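Local coordinates for VWFA domain-containing protein (Alicyclobacillus acidocaldarius subsp. acidocaldarius, PDB 3RAG), which is of unknown function but carries a von Willebrand factor type A fold, in this crystal with a bound sodium ion, consistent with a metal-dependent adhesion-type site, at residues A8-Q12 and T90-L95; V41-V47 and M70-P76; F179-E184 and R209-T214. All coordinates share one frame; numbering follows the deposited sequence.

Interaction 1. Residues A8-Q12 and T90-L95; sequences ATIRQ and TMQMTL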
loop_
_atom_site.group_PDB
_atom_site.type_symbol
_atom_site.label_atom_id
_atom_site.label_comp_id
_atom_site.label_asym_id
_atom_site.label_seq_id
_atom_site.Cartn_x
_atom_site.Cartn_y
_atom_site.Cartn_z
ATOM N N ALA A 8 11.138 13.206 2.444
ATOM C CA ALA A 8 10.867 12.137 1.486
ATOM C C ALA A 8 9.925 11.059 2.048
ATOM O O ALA A 8 10.029 9.891 1.684
ATOM C CB ALA A 8 12.178 11.511 0.967
ATOM N N THR A 9 9.004 11.469 2.915
ATOM C CA THR A 9 8.033 10.531 3.513
ATOM C C THR A 9 7.335 9.700 2.442
ATOM O O THR A 9 6.899 10.234 1.422
ATOM C CB THR A 9 6.983 11.281 4.358
ATOM O OG1 THR A 9 7.657 11.912 5.448
ATOM C CG2 THR A 9 5.902 10.321 4.898
ATOM N N ILE A 10 7.244 8.390 2.669
ATOM C CA ILE A 10 6.633 7.492 1.690
ATOM C C ILE A 10 5.166 7.274 2.090
ATOM O O ILE A 10 4.867 7.112 3.264
ATOM C CB ILE A 10 7.387 6.155 1.636
ATOM C CG1 ILE A 10 8.802 6.373 1.075
ATOM C CG2 ILE A 10 6.634 5.135 0.768
ATOM C CD1 ILE A 10 8.859 6.624 -0.447
ATOM N N ARG A 11 4.265 7.313 1.107
ATOM C CA ARG A 11 2.834 7.164 1.355
ATOM C C ARG A 11 2.255 6.112 0.415
ATOM O O ARG A 11 2.314 6.269 -0.804
ATOM C CB ARG A 11 2.134 8.495 1.113
ATOM C CG ARG A 11 2.592 9.576 2.078
ATOM C CD ARG A 11 1.907 10.914 1.807
ATOM N NE ARG A 11 2.327 11.891 2.809
ATOM C CZ ARG A 11 3.362 12.704 2.648
ATOM N NH1 ARG A 11 4.043 12.668 1.516
ATOM N NH2 ARG A 11 3.709 13.554 3.604
ATOM N N GLN A 12 1.708 5.040 0.973
ATOM C CA GLN A 12 1.270 3.938 0.138
ATOM C C GLN A 12 -0.067 3.426 0.598
ATOM O O GLN A 12 -0.389 3.480 1.781
ATOM C CB GLN A 12 2.276 2.781 0.172
ATOM C CG GLN A 12 3.583 3.097 -0.587
ATOM C CD GLN A 12 4.493 1.884 -0.693
ATOM O OE1 GLN A 12 4.148 0.786 -0.238
ATOM N NE2 GLN A 12 5.665 2.079 -1.291
ATOM N N THR A 90 8.589 -0.878 -4.312
ATOM C CA THR A 90 8.005 0.393 -4.745
ATOM C C THR A 90 8.566 1.590 -3.940
ATOM O O THR A 90 8.771 2.664 -4.508
ATOM C CB THR A 90 6.420 0.386 -4.705
ATOM O OG1 THR A 90 5.961 0.053 -3.382
ATOM C CG2 THR A 90 5.847 -0.626 -5.714
HETATM N N MSE A 91 8.833 1.402 -2.643
HETATM C CA MSE A 91 9.507 2.445 -1.839
HETATM C C MSE A 91 10.876 2.753 -2.458
HETATM O O MSE A 91 11.249 3.914 -2.667
HETATM C CB MSE A 91 9.627 2.029 -0.342
HETATM C CG MSE A 91 10.442 2.994 0.586
HETATM SE SE MSE A 91 10.046 2.888 2.384
HETATM C CE MSE A 91 9.155 1.324 2.282
ATOM N N GLN A 92 11.599 1.707 -2.816
ATOM C CA GLN A 92 12.908 1.897 -3.445
ATOM C C GLN A 92 12.806 2.682 -4.754
ATOM O O GLN A 92 13.554 3.624 -4.967
ATOM C CB GLN A 92 13.614 0.568 -3.687
ATOM C CG GLN A 92 14.990 0.766 -4.334
ATOM C CD GLN A 92 15.711 -0.531 -4.644
ATOM O OE1 GLN A 92 15.094 -1.582 -4.826
ATOM N NE2 GLN A 92 17.034 -0.459 -4.712
HETATM N N MSE A 93 11.876 2.305 -5.634
HETATM C CA MSE A 93 11.702 3.039 -6.884
HETATM C C MSE A 93 11.323 4.511 -6.681
HETATM O O MSE A 93 11.837 5.402 -7.373
HETATM C CB MSE A 93 10.694 2.317 -7.810
HETATM C CG MSE A 93 11.290 1.047 -8.439
HETATM SE SE MSE A 93 10.183 0.097 -9.535
HETATM C CE MSE A 93 9.001 -0.564 -8.385
ATOM N N THR A 94 10.421 4.770 -5.737
ATOM C CA THR A 94 10.002 6.133 -5.468
ATOM C C THR A 94 11.194 6.963 -4.963
ATOM O O THR A 94 11.409 8.102 -5.388
ATOM C CB THR A 94 8.862 6.160 -4.430
ATOM O OG1 THR A 94 7.701 5.509 -4.994
ATOM C CG2 THR A 94 8.501 7.589 -4.062
ATOM N N LEU A 95 11.962 6.386 -4.049
ATOM C CA LEU A 95 13.105 7.109 -3.482
ATOM C C LEU A 95 14.221 7.336 -4.510
ATOM O O LEU A 95 14.927 8.358 -4.471
ATOM C CB LEU A 95 13.626 6.382 -2.237
ATOM C CG LEU A 95 12.636 6.425 -1.071
ATOM C CD1 LEU A 95 13.121 5.483 0.016
ATOM C CD2 LEU A 95 12.495 7.862 -0.532
HETATM O O HOH W 1 6.242 4.660 -2.697
#
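I10 meets three residues of helix 79-106 at once, and these apolar touches carry most of the contact. Its CD1 meets CG2 of T94 tip to tip at 3.8 Å and at the same time lies against CG of L95, again 3.8 Å away. Lower on the same branch, I10 CG1 packs obliquely against CG of M91, a selenomethionine, at 3.8 Å, with the selenium close by. I10 keeps CG1 beside its backbone N (chi1 -67°), which sends the CG1-CD1 branch to the helix. At the near end, CB of A8 rests 4.0 Å from CD2 of L95, just where the chain leaves the short N-terminal helix 3-7.

The fold is the three-layer alpha/beta sandwich of von Willebrand factor A domains. Strand 10-17 is an inner strand of the sheet, flanked by strands 40-46 and 135-142, and helix 79-106 lies across one face of it, the two short segments running at 133°. L135 and L129 add to the apolar surroundings of M91 and L95 respectively.

The polar touches gather at the Q12 end. The hydroxyl of T90 is hydrogen-bonded to M86 O, one turn back in the helix. Extended beyond CG, the Q12 chain brings NE2 to 2.9 Å from that same T90 OG1. A second link runs through a water, which accepts from Q12 NE2 at 3.0 Å and lies 2.9 Å from OG1 of T94, in hydrogen-bonding contact with both.

Interaction 2. Residues V41-V47 and M70-P76; sequences VNVIGIV and MCRIVQP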
loop_
_atom_site.group_PDB
_atom_site.type_symbol
_atom_site.label_atom_id
_atom_site.label_comp_id
_atom_site.label_asym_id
_atom_site.label_seq_id
_atom_site.Cartn_x
_atom_site.Cartn_y
_atom_site.Cartn_z
ATOM N N VAL A 41 -0.200 3.211 -5.065
ATOM C CA VAL A 41 -1.213 2.203 -4.731
ATOM C C VAL A 41 -0.747 0.864 -5.283
ATOM O O VAL A 41 -0.511 0.732 -6.492
ATOM C CB VAL A 41 -2.604 2.549 -5.332
ATOM C CG1 VAL A 41 -3.676 1.541 -4.869
ATOM C CG2 VAL A 41 -3.012 3.971 -4.937
ATOM N N ASN A 42 -0.589 -0.108 -4.385
ATOM C CA ASN A 42 -0.200 -1.477 -4.737
ATOM C C ASN A 42 -1.397 -2.406 -4.537
ATOM O O ASN A 42 -2.263 -2.139 -3.686
ATOM C CB ASN A 42 0.926 -1.954 -3.811
ATOM C CG ASN A 42 2.241 -1.214 -4.039
ATOM O OD1 ASN A 42 2.996 -0.914 -3.089
ATOM N ND2 ASN A 42 2.515 -0.919 -5.269
ATOM N N VAL A 43 -1.491 -3.464 -5.335
ATOM C CA VAL A 43 -2.629 -4.383 -5.207
ATOM C C VAL A 43 -2.134 -5.824 -5.179
ATOM O O VAL A 43 -1.368 -6.252 -6.054
ATOM C CB VAL A 43 -3.605 -4.245 -6.389
ATOM C CG1 VAL A 43 -4.864 -5.132 -6.146
ATOM C CG2 VAL A 43 -3.994 -2.765 -6.610
ATOM N N ILE A 44 -2.595 -6.563 -4.181
ATOM C CA ILE A 44 -2.404 -8.008 -4.170
ATOM C C ILE A 44 -3.738 -8.678 -4.455
ATOM O O ILE A 44 -4.718 -8.499 -3.709
ATOM C CB ILE A 44 -1.873 -8.497 -2.808
ATOM C CG1 ILE A 44 -0.449 -7.971 -2.583
ATOM C CG2 ILE A 44 -1.942 -10.028 -2.722
ATOM C CD1 ILE A 44 0.127 -8.263 -1.168
ATOM N N GLY A 45 -3.779 -9.457 -5.533
ATOM C CA GLY A 45 -4.958 -10.264 -5.848
ATOM C C GLY A 45 -4.696 -11.673 -5.311
ATOM O O GLY A 45 -3.571 -12.154 -5.347
ATOM N N ILE A 46 -5.728 -12.327 -4.798
ATOM C CA ILE A 46 -5.546 -13.634 -4.180
ATOM C C ILE A 46 -6.066 -14.745 -5.083
ATOM O O ILE A 46 -7.207 -14.700 -5.555
ATOM C CB ILE A 46 -6.281 -13.711 -2.809
ATOM C CG1 ILE A 46 -5.827 -12.577 -1.872
ATOM C CG2 ILE A 46 -6.029 -15.075 -2.163
ATOM C CD1 ILE A 46 -6.693 -12.477 -0.584
ATOM N N VAL A 47 -5.221 -15.741 -5.344
ATOM C CA VAL A 47 -5.664 -16.956 -6.025
ATOM C C VAL A 47 -6.402 -17.856 -5.003
ATOM O O VAL A 47 -5.790 -18.347 -4.052
ATOM C CB VAL A 47 -4.482 -17.747 -6.579
ATOM C CG1 VAL A 47 -4.959 -19.031 -7.314
ATOM C CG2 VAL A 47 -3.594 -16.866 -7.499
HETATM N N MSE A 70 2.414 -1.564 -7.992
HETATM C CA MSE A 70 2.609 -2.915 -8.527
HETATM C C MSE A 70 1.378 -3.747 -8.266
HETATM O O MSE A 70 0.682 -3.522 -7.277
HETATM C CB MSE A 70 3.803 -3.598 -7.812
HETATM C CG MSE A 70 5.178 -3.107 -8.241
HETATM SE SE MSE A 70 6.535 -3.931 -7.337
HETATM C CE MSE A 70 5.809 -5.434 -6.845
ATOM N N CYS A 71 1.126 -4.717 -9.138
ATOM C CA CYS A 71 0.090 -5.718 -8.897
ATOM C C CYS A 71 0.739 -7.092 -8.907
ATOM O O CYS A 71 1.493 -7.427 -9.840
ATOM C CB CYS A 71 -1.000 -5.653 -9.981
ATOM S SG CYS A 71 -2.208 -6.998 -9.857
ATOM N N ARG A 72 0.452 -7.890 -7.883
ATOM C CA ARG A 72 0.888 -9.283 -7.877
ATOM C C ARG A 72 -0.323 -10.133 -7.505
ATOM O O ARG A 72 -1.196 -9.681 -6.774
ATOM C CB ARG A 72 2.022 -9.500 -6.861
ATOM C CG ARG A 72 3.340 -8.833 -7.275
ATOM C CD ARG A 72 3.901 -9.429 -8.568
ATOM N NE ARG A 72 5.180 -8.798 -8.922
ATOM C CZ ARG A 72 5.316 -7.737 -9.719
ATOM N NH1 ARG A 72 6.527 -7.246 -9.980
ATOM N NH2 ARG A 72 4.255 -7.161 -10.267
ATOM N N ILE A 73 -0.340 -11.361 -8.003
ATOM C CA ILE A 73 -1.464 -12.269 -7.834
ATOM C C ILE A 73 -0.913 -13.556 -7.222
ATOM O O ILE A 73 -0.068 -14.206 -7.813
ATOM C CB ILE A 73 -2.153 -12.519 -9.187
ATOM C CG1 ILE A 73 -2.729 -11.190 -9.717
ATOM C CG2 ILE A 73 -3.268 -13.569 -9.043
ATOM C CD1 ILE A 73 -3.174 -11.242 -11.194
ATOM N N VAL A 74 -1.348 -13.901 -6.008
ATOM C CA VAL A 74 -0.624 -14.950 -5.275
ATOM C C VAL A 74 -1.563 -15.823 -4.477
ATOM O O VAL A 74 -2.678 -15.426 -4.183
ATOM C CB VAL A 74 0.469 -14.368 -4.323
ATOM C CG1 VAL A 74 1.520 -13.555 -5.109
ATOM C CG2 VAL A 74 -0.137 -13.495 -3.208
ATOM N N GLN A 75 -1.113 -17.024 -4.137
ATOM C CA GLN A 75 -1.887 -17.853 -3.214
ATOM C C GLN A 75 -1.818 -17.283 -1.798
ATOM O O GLN A 75 -0.905 -16.512 -1.475
ATOM C CB GLN A 75 -1.357 -19.280 -3.249
ATOM C CG GLN A 75 -1.549 -19.911 -4.610
ATOM C CD GLN A 75 -0.916 -21.284 -4.720
ATOM O OE1 GLN A 75 0.181 -21.520 -4.210
ATOM N NE2 GLN A 75 -1.608 -22.201 -5.391
ATOM N N PRO A 76 -2.799 -17.641 -0.951
ATOM C CA PRO A 76 -2.894 -17.082 0.403
ATOM C C PRO A 76 -1.595 -17.247 1.195
ATOM O O PRO A 76 -1.191 -16.308 1.852
ATOM C CB PRO A 76 -4.035 -17.896 1.029
ATOM C CG PRO A 76 -4.924 -18.217 -0.146
ATOM C CD PRO A 76 -3.964 -18.488 -1.282
#
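V43 and G45 of strand 40-46 reach across to strand 71-74 through backbone bonds that join the two parallel strands of a right-handed beta-alpha-beta crossover, with helix 58-66 between them in sequence. V43 N binds M70 O at 2.9 Å, and V43 O takes the N-H of R72; G45 repeats the pattern with R72 O and V74 N. The last bond, from V47 N to V74 O at 2.8 Å, is different, for the donor stands 46° out of the carbonyl plane.

Side chains close the seam. CG2 of I44 touches CG2 of V74 at 3.9 Å on the face covered by helix 79-106. I73 points to the other face, and just past the strand end V47 CG2 meets its CG2 at about a right angle. Farther along, P76 lays its CG against I46 CG2; an alanine here would probably leave that methyl without its ring neighbour and the chain after Q75 freer to turn.

Farther out, helix 58-66 backs V43, and Y57 OH binds I46 O. R72 folds back to its own strand, NH2 giving C71 O a 2.8 Å bond, while CE of M70 sits 3.6 Å above the guanidinium plane.

Interaction 3. Residues F179-E184 and R209-T214; sequences FPGKGE and RGGTPT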
loop_
_atom_site.group_PDB
_atom_site.type_symbol
_atom_site.label_atom_id
_atom_site.label_comp_id
_atom_site.label_asym_id
_atom_site.label_seq_id
_atom_site.Cartn_x
_atom_site.Cartn_y
_atom_site.Cartn_z
ATOM N N PHE A 179 -13.314 -3.053 3.470
ATOM C CA PHE A 179 -14.370 -2.706 2.544
ATOM C C PHE A 179 -15.056 -3.990 2.109
ATOM O O PHE A 179 -14.398 -4.944 1.706
ATOM C CB PHE A 179 -13.849 -1.892 1.333
ATOM C CG PHE A 179 -12.833 -2.610 0.465
ATOM C CD1 PHE A 179 -13.224 -3.159 -0.752
ATOM C CD2 PHE A 179 -11.496 -2.710 0.844
ATOM C CE1 PHE A 179 -12.312 -3.798 -1.574
ATOM C CE2 PHE A 179 -10.541 -3.356 0.008
ATOM C CZ PHE A 179 -10.952 -3.896 -1.200
ATOM N N PRO A 180 -16.385 -4.028 2.199
ATOM C CA PRO A 180 -17.295 -2.940 2.595
ATOM C C PRO A 180 -17.333 -2.690 4.113
ATOM O O PRO A 180 -16.636 -3.361 4.869
ATOM C CB PRO A 180 -18.660 -3.455 2.129
ATOM C CG PRO A 180 -18.547 -4.946 2.224
ATOM C CD PRO A 180 -17.110 -5.279 1.885
ATOM N N GLY A 181 -18.135 -1.720 4.537
ATOM C CA GLY A 181 -18.206 -1.340 5.949
ATOM C C GLY A 181 -19.324 -2.028 6.703
ATOM O O GLY A 181 -20.006 -2.895 6.147
ATOM N N LYS A 182 -19.508 -1.653 7.968
ATOM C CA LYS A 182 -20.549 -2.261 8.799
ATOM C C LYS A 182 -21.911 -1.861 8.277
ATOM O O LYS A 182 -22.091 -0.747 7.777
ATOM C CB LYS A 182 -20.427 -1.781 10.260
ATOM C CG LYS A 182 -19.030 -1.893 10.849
ATOM C CD LYS A 182 -18.955 -1.297 12.255
ATOM C CE LYS A 182 -17.515 -1.241 12.752
ATOM N NZ LYS A 182 -17.412 -0.738 14.147
ATOM N N GLY A 183 -22.888 -2.745 8.437
ATOM C CA GLY A 183 -24.228 -2.460 7.967
ATOM C C GLY A 183 -24.181 -2.072 6.502
ATOM O O GLY A 183 -23.727 -2.848 5.654
ATOM N N GLU A 184 -24.634 -0.856 6.208
ATOM C CA GLU A 184 -24.733 -0.394 4.830
ATOM C C GLU A 184 -23.585 0.559 4.475
ATOM O O GLU A 184 -23.589 1.165 3.407
ATOM C CB GLU A 184 -26.079 0.305 4.595
ATOM C CG GLU A 184 -27.273 -0.463 5.164
ATOM C CD GLU A 184 -27.267 -1.918 4.744
ATOM O OE1 GLU A 184 -27.137 -2.179 3.524
ATOM O OE2 GLU A 184 -27.379 -2.795 5.635
ATOM N N ARG A 209 -18.906 -10.224 4.275
ATOM C CA ARG A 209 -20.274 -10.060 3.821
ATOM C C ARG A 209 -20.319 -8.971 2.761
ATOM O O ARG A 209 -19.440 -8.115 2.708
ATOM C CB ARG A 209 -21.184 -9.694 4.992
ATOM C CG ARG A 209 -20.736 -8.463 5.757
ATOM C CD ARG A 209 -21.610 -8.221 6.978
ATOM N NE ARG A 209 -22.900 -7.639 6.621
ATOM C CZ ARG A 209 -23.103 -6.343 6.409
ATOM N NH1 ARG A 209 -22.097 -5.487 6.517
ATOM N NH2 ARG A 209 -24.311 -5.901 6.090
ATOM N N GLY A 210 -21.357 -8.988 1.936
ATOM C CA GLY A 210 -21.536 -7.958 0.931
ATOM C C GLY A 210 -20.692 -8.079 -0.321
ATOM O O GLY A 210 -20.043 -9.093 -0.568
ATOM N N GLY A 211 -20.714 -7.012 -1.112
ATOM C CA GLY A 211 -19.989 -6.946 -2.373
ATOM C C GLY A 211 -18.661 -6.257 -2.150
ATOM O O GLY A 211 -18.172 -6.189 -1.018
ATOM N N THR A 212 -18.047 -5.794 -3.232
ATOM C CA THR A 212 -16.770 -5.119 -3.109
ATOM C C THR A 212 -16.798 -3.708 -3.681
ATOM O O THR A 212 -16.905 -3.510 -4.888
ATOM C CB THR A 212 -15.655 -5.924 -3.798
ATOM O OG1 THR A 212 -15.566 -5.539 -5.173
ATOM C CG2 THR A 212 -15.950 -7.411 -3.716
ATOM N N PRO A 213 -16.648 -2.739 -2.791
ATOM C CA PRO A 213 -16.556 -1.316 -3.138
ATOM C C PRO A 213 -15.118 -0.822 -3.050
ATOM O O PRO A 213 -14.714 -0.055 -2.162
ATOM C CB PRO A 213 -17.471 -0.651 -2.099
ATOM C CG PRO A 213 -17.329 -1.545 -0.885
ATOM C CD PRO A 213 -17.205 -2.949 -1.433
ATOM N N THR A 214 -14.315 -1.274 -3.999
ATOM C CA THR A 214 -12.914 -0.957 -3.969
ATOM C C THR A 214 -12.640 0.523 -4.162
ATOM O O THR A 214 -11.672 1.027 -3.637
ATOM C CB THR A 214 -12.165 -1.740 -5.083
ATOM O OG1 THR A 214 -12.660 -3.087 -5.104
ATOM C CG2 THR A 214 -10.665 -1.730 -4.827
HETATM O O HOH W 2 -18.919 -5.053 6.934
#
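R209 grips the carbonyl oxygen of G183 end-on, with NH2 at 3.1 Å and NH1 at 3.2 Å, both bonds lying close to the guanidinium plane. The two donors are not placed alike at that oxygen: NH1 lies in the carbonyl plane on a lone pair, whereas NH2 is tilted 32° from it. The reach depends on the torsions of the arginine. CG sits between its backbone N and carbonyl carbon (chi1 55°), and a bend at chi3 turns the end of the chain toward the backbone of G181-G183. A water accepts from NH1 and makes a weak bond to G181 O, adding an indirect link.

Nearer the sheet the contact becomes apolar. P180, joined to F179 by a cis peptide, sets its CB 3.8 Å from CG of P213. F179 also holds its ring in the hindered rotamer between N and carbonyl carbon (chi1 62°). This directs the ring along P213 to T214, where F179 CE1 comes 3.6 Å from T214 OG1, the two side chains meeting at a slant.

Segment 179-184 continues from strand 172-179 of the von Willebrand A fold. Segment 209-214 passes nearer the metal: the sodium is bound by D18, S144 and S146, G211 comes within about 7 Å of it at their nearest approach, and T212 touches S144. P213 is the N-cap residue of helix 214-232.

Chemically, the polar part is one backbone oxygen, G183 O, taking two N-H groups from one guanidinium. E184 OE2, 4.4 Å from R209 NH2, is beyond salt-bridge range but would probably add some electrostatic attraction. The contact also buries G211 O, 3.2 Å from P180 CD, with no polar partner in the model, probably at a small cost.

How the interactions relate
Interactions 1 and 2 adjoin, although their centres are 19 Å apart: T90 of helix 79-106 meets N42 and M70, and strands 10-17 and 40-46 are neighbours in the sheet. Along the chain, 41-47 with 70-76 is nested inside the loop closed by 8-12 with 90-95, and strand 71-74 leads on to helix 79-106. Interaction 3 follows later in sequence, its centre about 29 Å from that of interaction 1 and 20 Å from that of interaction 2, without touching either. Thus interaction 2 adds the edge strand 71-74 to the sheet, interaction 1 seats helix 79-106 on its inner strand 10-17, and interaction 3 joins two loops, one of which passes near the sodium.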